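Local atomic coordinates of tRNA-5-methyluridine(54) 2-sulfurtransferase (Pyrococcus horikoshii, PDB entry 3VRH), a protein that catalyses the ATP-dependent 2-thiolation of 5-methyluridine 54 in the T loop of tRNAs, a modification that stabilises tRNA in thermophiles. Residues V52-G57 / E92-Q97; S60-Y65 / V211-I216; I79-S84 / V217-Y222; G132-Y137 / C284-F289. All coordinates share one frame; numbering follows the deposited sequence.

Interaction 1: residues V52-G57 / E92-Q97. With BCN (bicine), chain D.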
# COMPACT_ATOMS: atom_id res chain seq x y z
N VAL A 52 -7.64 -27.98 -11.60
CA VAL A 52 -6.78 -27.34 -10.59
C VAL A 52 -5.31 -27.53 -10.97
O VAL A 52 -4.85 -28.66 -11.19
CB VAL A 52 -7.02 -27.89 -9.16
CG1 VAL A 52 -6.11 -27.17 -8.16
CG2 VAL A 52 -8.48 -27.72 -8.77
N ALA A 53 -4.59 -26.42 -11.09
CA ALA A 53 -3.19 -26.46 -11.48
C ALA A 53 -2.40 -26.76 -10.24
O ALA A 53 -2.31 -25.92 -9.35
CB ALA A 53 -2.75 -25.10 -12.06
N VAL A 54 -1.82 -27.94 -10.16
CA VAL A 54 -1.15 -28.35 -8.93
C VAL A 54 0.38 -28.30 -9.08
O VAL A 54 0.98 -29.06 -9.84
CB VAL A 54 -1.68 -29.71 -8.42
CG1 VAL A 54 -3.19 -29.64 -8.24
CG2 VAL A 54 -1.39 -30.80 -9.40
N SER A 55 1.00 -27.37 -8.36
CA SER A 55 2.45 -27.16 -8.45
C SER A 55 3.21 -28.14 -7.56
O SER A 55 4.43 -28.26 -7.67
CB SER A 55 2.78 -25.75 -7.96
OG SER A 55 2.36 -25.63 -6.60
N GLY A 56 2.50 -28.82 -6.67
CA GLY A 56 3.15 -29.54 -5.58
C GLY A 56 3.24 -28.70 -4.31
O GLY A 56 3.58 -29.23 -3.25
N GLY A 57 2.95 -27.41 -4.41
CA GLY A 57 2.88 -26.51 -3.26
C GLY A 57 1.64 -26.76 -2.42
O GLY A 57 0.71 -27.45 -2.86
N GLU A 92 6.83 -35.32 -8.20
CA GLU A 92 6.52 -36.44 -7.32
C GLU A 92 5.58 -36.03 -6.20
O GLU A 92 4.69 -36.79 -5.84
CB GLU A 92 7.79 -37.09 -6.75
CG GLU A 92 8.62 -37.88 -7.77
CD GLU A 92 7.79 -38.89 -8.56
OE1 GLU A 92 7.03 -39.68 -7.94
OE2 GLU A 92 7.88 -38.89 -9.82
N TYR A 93 5.78 -34.82 -5.66
CA TYR A 93 4.90 -34.28 -4.62
C TYR A 93 3.47 -34.07 -5.16
O TYR A 93 2.48 -34.39 -4.51
CB TYR A 93 5.49 -32.98 -4.02
CG TYR A 93 6.43 -33.28 -2.87
CD1 TYR A 93 7.75 -33.60 -3.10
CD2 TYR A 93 5.97 -33.30 -1.56
CE1 TYR A 93 8.60 -33.93 -2.06
CE2 TYR A 93 6.81 -33.61 -0.51
CZ TYR A 93 8.13 -33.93 -0.76
OH TYR A 93 8.99 -34.26 0.27
N ALA A 94 3.37 -33.53 -6.37
CA ALA A 94 2.08 -33.34 -7.00
C ALA A 94 1.38 -34.69 -7.22
O ALA A 94 0.19 -34.84 -6.91
CB ALA A 94 2.23 -32.57 -8.30
N LYS A 95 2.11 -35.68 -7.73
CA LYS A 95 1.53 -37.03 -7.93
C LYS A 95 1.00 -37.65 -6.64
O LYS A 95 -0.14 -38.12 -6.58
CB LYS A 95 2.53 -37.96 -8.61
CG LYS A 95 2.61 -37.69 -10.11
CD LYS A 95 3.96 -38.06 -10.71
CE LYS A 95 4.30 -39.52 -10.52
NZ LYS A 95 5.62 -39.80 -11.14
N LYS A 96 1.82 -37.63 -5.60
CA LYS A 96 1.39 -38.14 -4.31
C LYS A 96 0.14 -37.42 -3.79
O LYS A 96 -0.81 -38.06 -3.32
CB LYS A 96 2.53 -38.08 -3.30
CG LYS A 96 2.16 -38.69 -1.96
CD LYS A 96 3.37 -38.86 -1.04
CE LYS A 96 3.09 -39.89 0.07
NZ LYS A 96 4.26 -40.11 0.96
N GLN A 97 0.12 -36.09 -3.88
CA GLN A 97 -1.07 -35.33 -3.51
C GLN A 97 -2.33 -35.78 -4.26
O GLN A 97 -3.38 -35.98 -3.66
CB GLN A 97 -0.84 -33.83 -3.75
CG GLN A 97 0.15 -33.19 -2.78
CD GLN A 97 0.71 -31.88 -3.29
OE1 GLN A 97 0.29 -31.37 -4.34
NE2 GLN A 97 1.66 -31.32 -2.54
N1 BCN D . -1.00 -21.75 -6.84
C1 BCN D . -1.27 -20.89 -5.60
C2 BCN D . -0.36 -19.73 -5.45
O21 BCN D . 0.14 -19.23 -6.49
O22 BCN D . -0.09 -19.28 -4.31
C3 BCN D . -0.02 -22.82 -6.54
C4 BCN D . 0.23 -23.22 -5.07
O4 BCN D . 0.51 -24.35 -4.75
C5 BCN D . -2.26 -22.35 -7.29
C6 BCN D . -2.17 -22.96 -8.62
O6 BCN D . -3.15 -23.22 -9.24
O HOH W 1 0.10 -29.04 -5.41
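Q97 and G56 carry the direct hydrogen bond of this contact: NE2 of Q97 donates to the carbonyl O of G56 over 2.9 Å, with an N-H...O angle of 155°. That O lies near the amide plane of Q97, whereas NE2 stands above the carbonyl plane of G56, 56° out of it. The other branch of the carboxamide acts through solvent. A water accepts from G56 N at 2.7 Å, donates to Q97 OE1 at 2.6 Å and donates again to G57 O. With both ends engaged, and E214 O a second acceptor for NE2, the flip of the amide is well defined.

Packing is close because glycine presents bare backbone: the CA atoms of G56 and A94 are 4.2 Å apart. G56 has phi 94°, a value suited to glycine. Beside it, CG2 of V54 meets CB of A94 at 4.2 Å.

The ligand bonds come from the opposite flank of the loop. OG of S55 accepts from G57 N at 2.9 Å, an ST turn, and lies 2.9 Å from bicine O4, with the donor undetermined. Bicine O6 donates to A53 O at 2.8 Å. A53 belongs to the ATP site, and this loop is the PP-loop, which in this family receives the nucleotide phosphates.

Strand 49-53 pairs with strand 73-80 and runs into helix 58-69 through this loop, while helix 87-101 packs against the turn and also touches strand 73-80 through A94 on H78.

Interaction 2: residues S60-Y65 / V211-I216; sequences SAVTAY and VGLEYI. With BCN (bicine), chain D.
Y65 lays one ring face over V211: CG2 stands 4.1 Å from the ring centroid and only 10° off the normal, a CH-pi contact above the ring centre. CG1 of the same valine meets Y65 OH at 3.6 Å, and the two side chains slide past each other in opposite directions. CG of Y65 is anti to the backbone N (chi1 -172°), which carries CG out on the side of V211.

The remaining cross-contacts are apolar and centre on L213. Its CD1 lies 4.0 Å from V62 CG2 and 3.9 Å from Y65 CB, coming obliquely to the tyrosine ring, and CD2 approaches A61 CB at 4.3 Å. G212, with positive phi, ends helix 201-211 in a Schellman motif, and the loop that follows brings L213 to helix 58-69.

Polar bonds lie at the other end of the segment. S60 N donates to bicine O4 at 3.0 Å, nearly straight at 168°, and O4 donates to S60 OG at 2.7 Å; OG also accepts from S55 N. A ligand oxygen held by backbone N-H and serine hydroxyl near the start of this helix is consistent with the PP-loop nucleotide site, which bicine occupies in this crystal.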
# COMPACT_ATOMS: atom_id res chain seq x y z
N SER A 60 -2.29 -25.02 -3.95
CA SER A 60 -3.00 -25.74 -4.98
C SER A 60 -3.38 -27.14 -4.49
O SER A 60 -4.43 -27.66 -4.87
CB SER A 60 -2.17 -25.80 -6.26
OG SER A 60 -0.86 -26.27 -6.01
N ALA A 61 -2.56 -27.74 -3.63
CA ALA A 61 -2.88 -29.05 -3.09
C ALA A 61 -4.14 -29.03 -2.24
O ALA A 61 -4.99 -29.90 -2.36
CB ALA A 61 -1.71 -29.61 -2.28
N VAL A 62 -4.22 -28.05 -1.34
CA VAL A 62 -5.36 -27.94 -0.44
C VAL A 62 -6.60 -27.55 -1.27
O VAL A 62 -7.72 -27.99 -0.98
CB VAL A 62 -5.07 -26.89 0.69
CG1 VAL A 62 -6.34 -26.41 1.38
CG2 VAL A 62 -4.09 -27.48 1.72
N THR A 63 -6.38 -26.75 -2.31
CA THR A 63 -7.48 -26.33 -3.16
C THR A 63 -8.12 -27.58 -3.77
O THR A 63 -9.32 -27.80 -3.62
CB THR A 63 -7.03 -25.40 -4.30
OG1 THR A 63 -6.51 -24.18 -3.74
CG2 THR A 63 -8.18 -25.06 -5.22
N ALA A 64 -7.31 -28.41 -4.43
CA ALA A 64 -7.85 -29.61 -5.08
C ALA A 64 -8.43 -30.56 -4.06
O ALA A 64 -9.45 -31.20 -4.31
CB ALA A 64 -6.77 -30.30 -5.90
N TYR A 65 -7.78 -30.64 -2.91
CA TYR A 65 -8.24 -31.51 -1.85
C TYR A 65 -9.65 -31.13 -1.39
O TYR A 65 -10.52 -31.99 -1.27
CB TYR A 65 -7.28 -31.50 -0.65
CG TYR A 65 -7.62 -32.54 0.41
CD1 TYR A 65 -8.67 -32.33 1.31
CD2 TYR A 65 -6.91 -33.73 0.51
CE1 TYR A 65 -9.00 -33.25 2.27
CE2 TYR A 65 -7.24 -34.69 1.48
CZ TYR A 65 -8.28 -34.43 2.36
OH TYR A 65 -8.62 -35.35 3.32
N VAL A 211 -4.71 -32.90 7.16
CA VAL A 211 -5.17 -33.96 6.26
C VAL A 211 -4.02 -34.80 5.69
O VAL A 211 -4.25 -35.67 4.86
CB VAL A 211 -6.05 -33.43 5.11
CG1 VAL A 211 -7.36 -32.87 5.66
CG2 VAL A 211 -5.31 -32.37 4.30
N GLY A 212 -2.79 -34.55 6.13
CA GLY A 212 -1.67 -35.39 5.73
C GLY A 212 -1.15 -35.10 4.34
O GLY A 212 -0.51 -35.96 3.72
N LEU A 213 -1.41 -33.90 3.84
CA LEU A 213 -0.82 -33.45 2.59
C LEU A 213 0.63 -33.01 2.82
O LEU A 213 0.91 -32.23 3.72
CB LEU A 213 -1.64 -32.30 1.99
CG LEU A 213 -2.91 -32.67 1.21
CD1 LEU A 213 -3.79 -31.41 1.09
CD2 LEU A 213 -2.57 -33.24 -0.18
N GLU A 214 1.53 -33.51 1.98
CA GLU A 214 2.92 -33.09 1.98
C GLU A 214 3.19 -32.27 0.72
O GLU A 214 2.65 -32.55 -0.35
CB GLU A 214 3.84 -34.31 2.00
CG GLU A 214 3.54 -35.31 3.09
CD GLU A 214 4.10 -36.69 2.74
OE1 GLU A 214 5.32 -36.91 2.95
OE2 GLU A 214 3.34 -37.54 2.24
N TYR A 215 4.02 -31.25 0.85
CA TYR A 215 4.21 -30.29 -0.23
C TYR A 215 5.61 -29.71 -0.24
O TYR A 215 6.31 -29.74 0.77
CB TYR A 215 3.18 -29.16 -0.12
CG TYR A 215 3.14 -28.51 1.25
CD1 TYR A 215 2.28 -28.97 2.25
CD2 TYR A 215 3.97 -27.45 1.55
CE1 TYR A 215 2.25 -28.37 3.51
CE2 TYR A 215 3.95 -26.84 2.79
CZ TYR A 215 3.10 -27.30 3.77
OH TYR A 215 3.10 -26.67 4.99
N ILE A 216 6.00 -29.16 -1.39
CA ILE A 216 7.23 -28.40 -1.51
C ILE A 216 6.97 -26.95 -1.10
O ILE A 216 5.83 -26.49 -1.11
CB ILE A 216 7.74 -28.44 -2.96
CG1 ILE A 216 6.88 -27.54 -3.85
CG2 ILE A 216 7.72 -29.86 -3.51
CD1 ILE A 216 7.01 -27.81 -5.34
N1 BCN D . -1.00 -21.75 -6.84
C1 BCN D . -1.27 -20.89 -5.60
C2 BCN D . -0.36 -19.73 -5.45
O21 BCN D . 0.14 -19.23 -6.49
O22 BCN D . -0.09 -19.28 -4.31
C3 BCN D . -0.02 -22.82 -6.54
C4 BCN D . 0.23 -23.22 -5.07
O4 BCN D . 0.51 -24.35 -4.75
C5 BCN D . -2.26 -22.35 -7.29
C6 BCN D . -2.17 -22.96 -8.62
O6 BCN D . -3.15 -23.22 -9.24

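Interaction 3: residues I79-S84 / V217-Y222; sequences INLGIS and VEECPY
I83 and P221 meet tip to tip, and the isoleucine can be followed outward from its backbone. CB points toward 217-222 and sends out two branches. CG2, anti to the backbone N, approaches Y222 OH at 3.6 Å. The other branch continues extended through CG1 (chi2 178°), and CD1 finishes 3.5 Å from P221 CD and 3.9 Å from Y222 CE2. Along this last stretch the isoleucine and tyrosine side chains run past each other in opposite directions, with CD1 oblique to the ring.

The segment leaves strand 73-80 of the PP-loop domain at a tight bend. N80 OD1 accepts from G82 N at 2.8 Å, an Asx turn, with the donor nearly along the C=O axis (161°). I79, last but one in that strand, belongs to the ATP site. On the facing loop C220 is a [4Fe-4S] ligand in the enzyme, yet in this crystal its sulfur forms a disulfide with C128, another cluster ligand.

L81 packs on E219 and, less closely, on C220. Its CD1 touches E219 O at 3.6 Å, E219 CG at 3.9 Å and C220 CB at 4.3 Å, and the leucine and glutamate side chains cross at about a right angle. E219 stays extended, CG anti to the backbone N, and carries its carboxylate past the leucine to a salt bridge between OE2 and K135, an ATP-site lysine on helix 127-145.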
# COMPACT_ATOMS: atom_id res chain seq x y z
N ILE A 79 2.34 -28.67 -14.02
CA ILE A 79 3.21 -28.18 -15.06
C ILE A 79 4.65 -28.24 -14.57
O ILE A 79 5.07 -27.45 -13.72
CB ILE A 79 2.82 -26.76 -15.51
CG1 ILE A 79 1.41 -26.79 -16.12
CG2 ILE A 79 3.85 -26.18 -16.49
CD1 ILE A 79 0.77 -25.41 -16.24
N ASN A 80 5.37 -29.22 -15.11
CA ASN A 80 6.75 -29.50 -14.75
C ASN A 80 7.68 -28.49 -15.44
O ASN A 80 7.69 -28.38 -16.67
CB ASN A 80 7.05 -30.97 -15.13
CG ASN A 80 8.49 -31.38 -14.86
OD1 ASN A 80 9.43 -30.62 -15.12
ND2 ASN A 80 8.67 -32.58 -14.34
N LEU A 81 8.44 -27.75 -14.63
CA LEU A 81 9.21 -26.60 -15.13
C LEU A 81 10.53 -26.99 -15.79
O LEU A 81 11.19 -26.17 -16.40
CB LEU A 81 9.46 -25.57 -14.02
CG LEU A 81 8.22 -25.14 -13.24
CD1 LEU A 81 8.56 -24.03 -12.23
CD2 LEU A 81 7.11 -24.71 -14.19
N GLY A 82 10.90 -28.26 -15.68
CA GLY A 82 12.07 -28.76 -16.37
C GLY A 82 13.41 -28.32 -15.79
O GLY A 82 14.42 -28.20 -16.50
N ILE A 83 13.43 -28.09 -14.48
CA ILE A 83 14.67 -27.77 -13.80
C ILE A 83 15.35 -29.05 -13.30
O ILE A 83 14.79 -29.78 -12.46
CB ILE A 83 14.41 -26.85 -12.63
CG1 ILE A 83 13.61 -25.64 -13.10
CG2 ILE A 83 15.74 -26.45 -12.00
CD1 ILE A 83 13.25 -24.67 -12.01
N SER A 84 16.54 -29.34 -13.83
CA SER A 84 17.20 -30.58 -13.44
C SER A 84 17.55 -30.45 -11.98
O SER A 84 17.95 -29.38 -11.52
CB SER A 84 18.43 -30.86 -14.29
OG SER A 84 19.34 -29.78 -14.21
N VAL A 217 8.03 -26.24 -0.76
CA VAL A 217 7.91 -24.82 -0.42
C VAL A 217 8.04 -23.88 -1.62
O VAL A 217 7.40 -22.83 -1.67
CB VAL A 217 8.95 -24.37 0.61
CG1 VAL A 217 8.56 -23.01 1.14
CG2 VAL A 217 9.05 -25.36 1.75
N GLU A 218 8.87 -24.23 -2.59
CA GLU A 218 9.12 -23.30 -3.69
C GLU A 218 9.00 -23.95 -5.05
O GLU A 218 9.72 -24.90 -5.37
CB GLU A 218 10.49 -22.64 -3.53
CG GLU A 218 10.66 -21.38 -4.36
CD GLU A 218 11.88 -20.56 -3.91
OE1 GLU A 218 12.17 -19.52 -4.55
OE2 GLU A 218 12.54 -20.98 -2.93
N GLU A 219 8.08 -23.44 -5.86
CA GLU A 219 7.84 -23.96 -7.20
C GLU A 219 8.98 -23.57 -8.15
O GLU A 219 9.60 -24.43 -8.78
CB GLU A 219 6.50 -23.44 -7.74
CG GLU A 219 6.18 -23.88 -9.15
CD GLU A 219 4.83 -23.37 -9.65
OE1 GLU A 219 4.20 -22.53 -8.95
OE2 GLU A 219 4.38 -23.83 -10.73
N CYS A 220 9.26 -22.27 -8.23
CA CYS A 220 10.38 -21.76 -9.01
C CYS A 220 11.46 -21.27 -8.03
O CYS A 220 11.25 -20.33 -7.27
CB CYS A 220 9.92 -20.62 -9.94
SG CYS A 220 11.18 -19.94 -11.06
N PRO A 221 12.63 -21.94 -8.04
CA PRO A 221 13.73 -21.61 -7.12
C PRO A 221 14.66 -20.49 -7.62
O PRO A 221 15.81 -20.41 -7.17
CB PRO A 221 14.49 -22.92 -7.01
CG PRO A 221 14.28 -23.57 -8.39
CD PRO A 221 12.91 -23.14 -8.85
N TYR A 222 14.18 -19.63 -8.52
CA TYR A 222 15.02 -18.57 -9.06
C TYR A 222 14.48 -17.17 -8.76
O TYR A 222 13.73 -16.98 -7.80
CB TYR A 222 15.20 -18.75 -10.57
CG TYR A 222 15.91 -20.03 -10.98
CD1 TYR A 222 17.08 -20.44 -10.33
CD2 TYR A 222 15.41 -20.83 -12.01
CE1 TYR A 222 17.74 -21.60 -10.71
CE2 TYR A 222 16.07 -21.99 -12.40
CZ TYR A 222 17.22 -22.38 -11.75
OH TYR A 222 17.86 -23.53 -12.14
O HOH W 2 4.45 -26.19 -11.37

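Interaction 4: residues G132-Y137 / C284-F289. With ZN (zinc ion), chain C.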
# COMPACT_ATOMS: atom_id res chain seq x y z
N GLY A 132 6.14 -17.60 -15.21
CA GLY A 132 4.77 -17.17 -14.96
C GLY A 132 3.94 -17.05 -16.24
O GLY A 132 2.81 -17.56 -16.30
N LEU A 133 4.51 -16.39 -17.25
CA LEU A 133 3.89 -16.29 -18.58
C LEU A 133 3.57 -17.69 -19.11
O LEU A 133 2.43 -17.99 -19.48
CB LEU A 133 4.84 -15.58 -19.55
CG LEU A 133 4.60 -15.65 -21.08
CD1 LEU A 133 3.32 -14.91 -21.49
CD2 LEU A 133 5.81 -15.16 -21.91
N THR A 134 4.59 -18.53 -19.16
CA THR A 134 4.48 -19.87 -19.72
C THR A 134 3.44 -20.70 -18.97
O THR A 134 2.64 -21.41 -19.58
CB THR A 134 5.82 -20.61 -19.61
OG1 THR A 134 6.84 -19.82 -20.23
CG2 THR A 134 5.76 -21.99 -20.30
N LYS A 135 3.47 -20.62 -17.64
CA LYS A 135 2.57 -21.46 -16.86
C LYS A 135 1.10 -21.04 -17.04
O LYS A 135 0.21 -21.89 -17.18
CB LYS A 135 2.98 -21.46 -15.38
CG LYS A 135 2.11 -22.38 -14.53
CD LYS A 135 2.41 -22.25 -13.01
CE LYS A 135 1.53 -23.21 -12.18
NZ LYS A 135 1.75 -23.14 -10.71
N ARG A 136 0.84 -19.74 -17.03
CA ARG A 136 -0.52 -19.22 -17.14
C ARG A 136 -1.09 -19.59 -18.50
O ARG A 136 -2.26 -19.92 -18.62
CB ARG A 136 -0.58 -17.69 -16.93
CG ARG A 136 -0.81 -17.27 -15.45
CD ARG A 136 -0.94 -15.74 -15.23
NE ARG A 136 0.25 -15.01 -15.67
CZ ARG A 136 1.36 -14.87 -14.94
NH1 ARG A 136 1.44 -15.42 -13.73
NH2 ARG A 136 2.40 -14.20 -15.42
N TYR A 137 -0.25 -19.53 -19.52
CA TYR A 137 -0.68 -19.83 -20.87
C TYR A 137 -1.07 -21.29 -20.99
O TYR A 137 -2.12 -21.63 -21.54
CB TYR A 137 0.42 -19.52 -21.89
CG TYR A 137 0.05 -19.93 -23.31
CD1 TYR A 137 0.39 -21.17 -23.81
CD2 TYR A 137 -0.64 -19.05 -24.16
CE1 TYR A 137 0.05 -21.55 -25.10
CE2 TYR A 137 -0.96 -19.42 -25.45
CZ TYR A 137 -0.62 -20.68 -25.91
OH TYR A 137 -0.95 -21.06 -27.19
N CYS A 284 0.88 -13.83 -30.20
CA CYS A 284 0.75 -13.65 -28.76
C CYS A 284 2.09 -13.69 -28.02
O CYS A 284 3.12 -14.06 -28.60
CB CYS A 284 -0.29 -14.61 -28.16
SG CYS A 284 0.35 -16.17 -27.53
N ALA A 285 2.06 -13.26 -26.77
CA ALA A 285 3.26 -13.15 -25.94
C ALA A 285 3.98 -14.49 -25.83
O ALA A 285 5.18 -14.58 -26.11
CB ALA A 285 2.90 -12.62 -24.55
N PHE A 286 3.24 -15.52 -25.43
CA PHE A 286 3.78 -16.87 -25.31
C PHE A 286 4.47 -17.27 -26.61
O PHE A 286 5.65 -17.60 -26.60
CB PHE A 286 2.66 -17.86 -24.99
CG PHE A 286 3.12 -19.28 -24.79
CD1 PHE A 286 3.56 -19.71 -23.54
CD2 PHE A 286 3.10 -20.19 -25.84
CE1 PHE A 286 3.97 -21.01 -23.34
CE2 PHE A 286 3.51 -21.50 -25.64
CZ PHE A 286 3.94 -21.91 -24.39
N CYS A 287 3.73 -17.20 -27.71
CA CYS A 287 4.25 -17.59 -29.02
C CYS A 287 5.46 -16.79 -29.48
O CYS A 287 6.39 -17.35 -30.06
CB CYS A 287 3.15 -17.48 -30.08
SG CYS A 287 2.10 -18.90 -30.09
N LYS A 288 5.45 -15.49 -29.23
CA LYS A 288 6.60 -14.67 -29.59
C LYS A 288 7.82 -15.04 -28.75
O LYS A 288 8.92 -15.22 -29.27
CB LYS A 288 6.30 -13.17 -29.51
CG LYS A 288 5.33 -12.68 -30.58
CD LYS A 288 5.02 -11.19 -30.46
CE LYS A 288 6.08 -10.34 -31.14
NZ LYS A 288 5.82 -8.88 -31.00
N PHE A 289 7.62 -15.18 -27.44
CA PHE A 289 8.74 -15.51 -26.56
C PHE A 289 9.37 -16.84 -26.94
O PHE A 289 10.58 -16.96 -27.05
CB PHE A 289 8.31 -15.53 -25.08
CG PHE A 289 9.40 -16.00 -24.16
CD1 PHE A 289 10.37 -15.11 -23.71
CD2 PHE A 289 9.48 -17.33 -23.78
CE1 PHE A 289 11.39 -15.53 -22.87
CE2 PHE A 289 10.50 -17.77 -22.94
CZ PHE A 289 11.45 -16.86 -22.48
ZN ZN C . -0.02 -17.76 -29.64
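C284 and Y137 meet through a sulfur that has three roles at once. SG of C284 lies obliquely to the Y137 ring, 4.1 Å from CE2, and caps helix 285-290 by accepting from C287 N at 3.5 Å along a straight line (176°). The same sulfur binds the zinc ion at a rather long 2.7 Å, and C287 SG is 2.4 Å from the metal; C272 and C275 complete the four-cysteine site. The N-H bond to a metal-bound thiolate would be expected to ease its negative charge.

Y137 and F286 lie almost flat on one another, an offset stack with centroids 3.8 Å apart and planes at 9°. Each ring is shifted against the other: CD1 of Y137 sits over the centre of the F286 ring, while CG of F286 falls toward the rim of the tyrosine. CB of F286 also stands over the tyrosine face as a CH-pi donor. In both residues CG is anti to the backbone N. The phenylalanine is also met at its edge, where T134 CG2 approaches CE1 at 3.7 Å.

One turn earlier on helix 127-145, L133 spreads its two methyls, CD1 to A285 CB at 3.8 Å and CD2 toward CB of F289 at 4.1 Å.

The axes of segments 132-137 and 285-289 cross at -127°. Helix 110-114 closes the interface through L114, which touches both T134 and F286, while K135, whose side chain leaves on the side away from 284-289, forms a salt bridge with E219.

In the fold
Interactions 1 and 2 are buried and lie side by side, their segments both holding bicine, with K96 and Q97 of the first bonded to E214 of the second. Interactions 3 and 4 are only partly buried and farther from the chain centre. Strands 49-53 and 73-80, neighbours in one sheet, link interactions 1 and 3, while the chain 211-222 runs from interaction 2 into interaction 3. The E219-K135 salt bridge joins interactions 3 and 4. Chemistry follows place: amide, water and backbone bonds fix the PP-loop in interaction 1, packing of aliphatic groups on one another and on tyrosine dominates interactions 2 and 3, and aromatic stacking beside zinc-bound sulfurs joins the second zinc site to helix 127-145 in interaction 4.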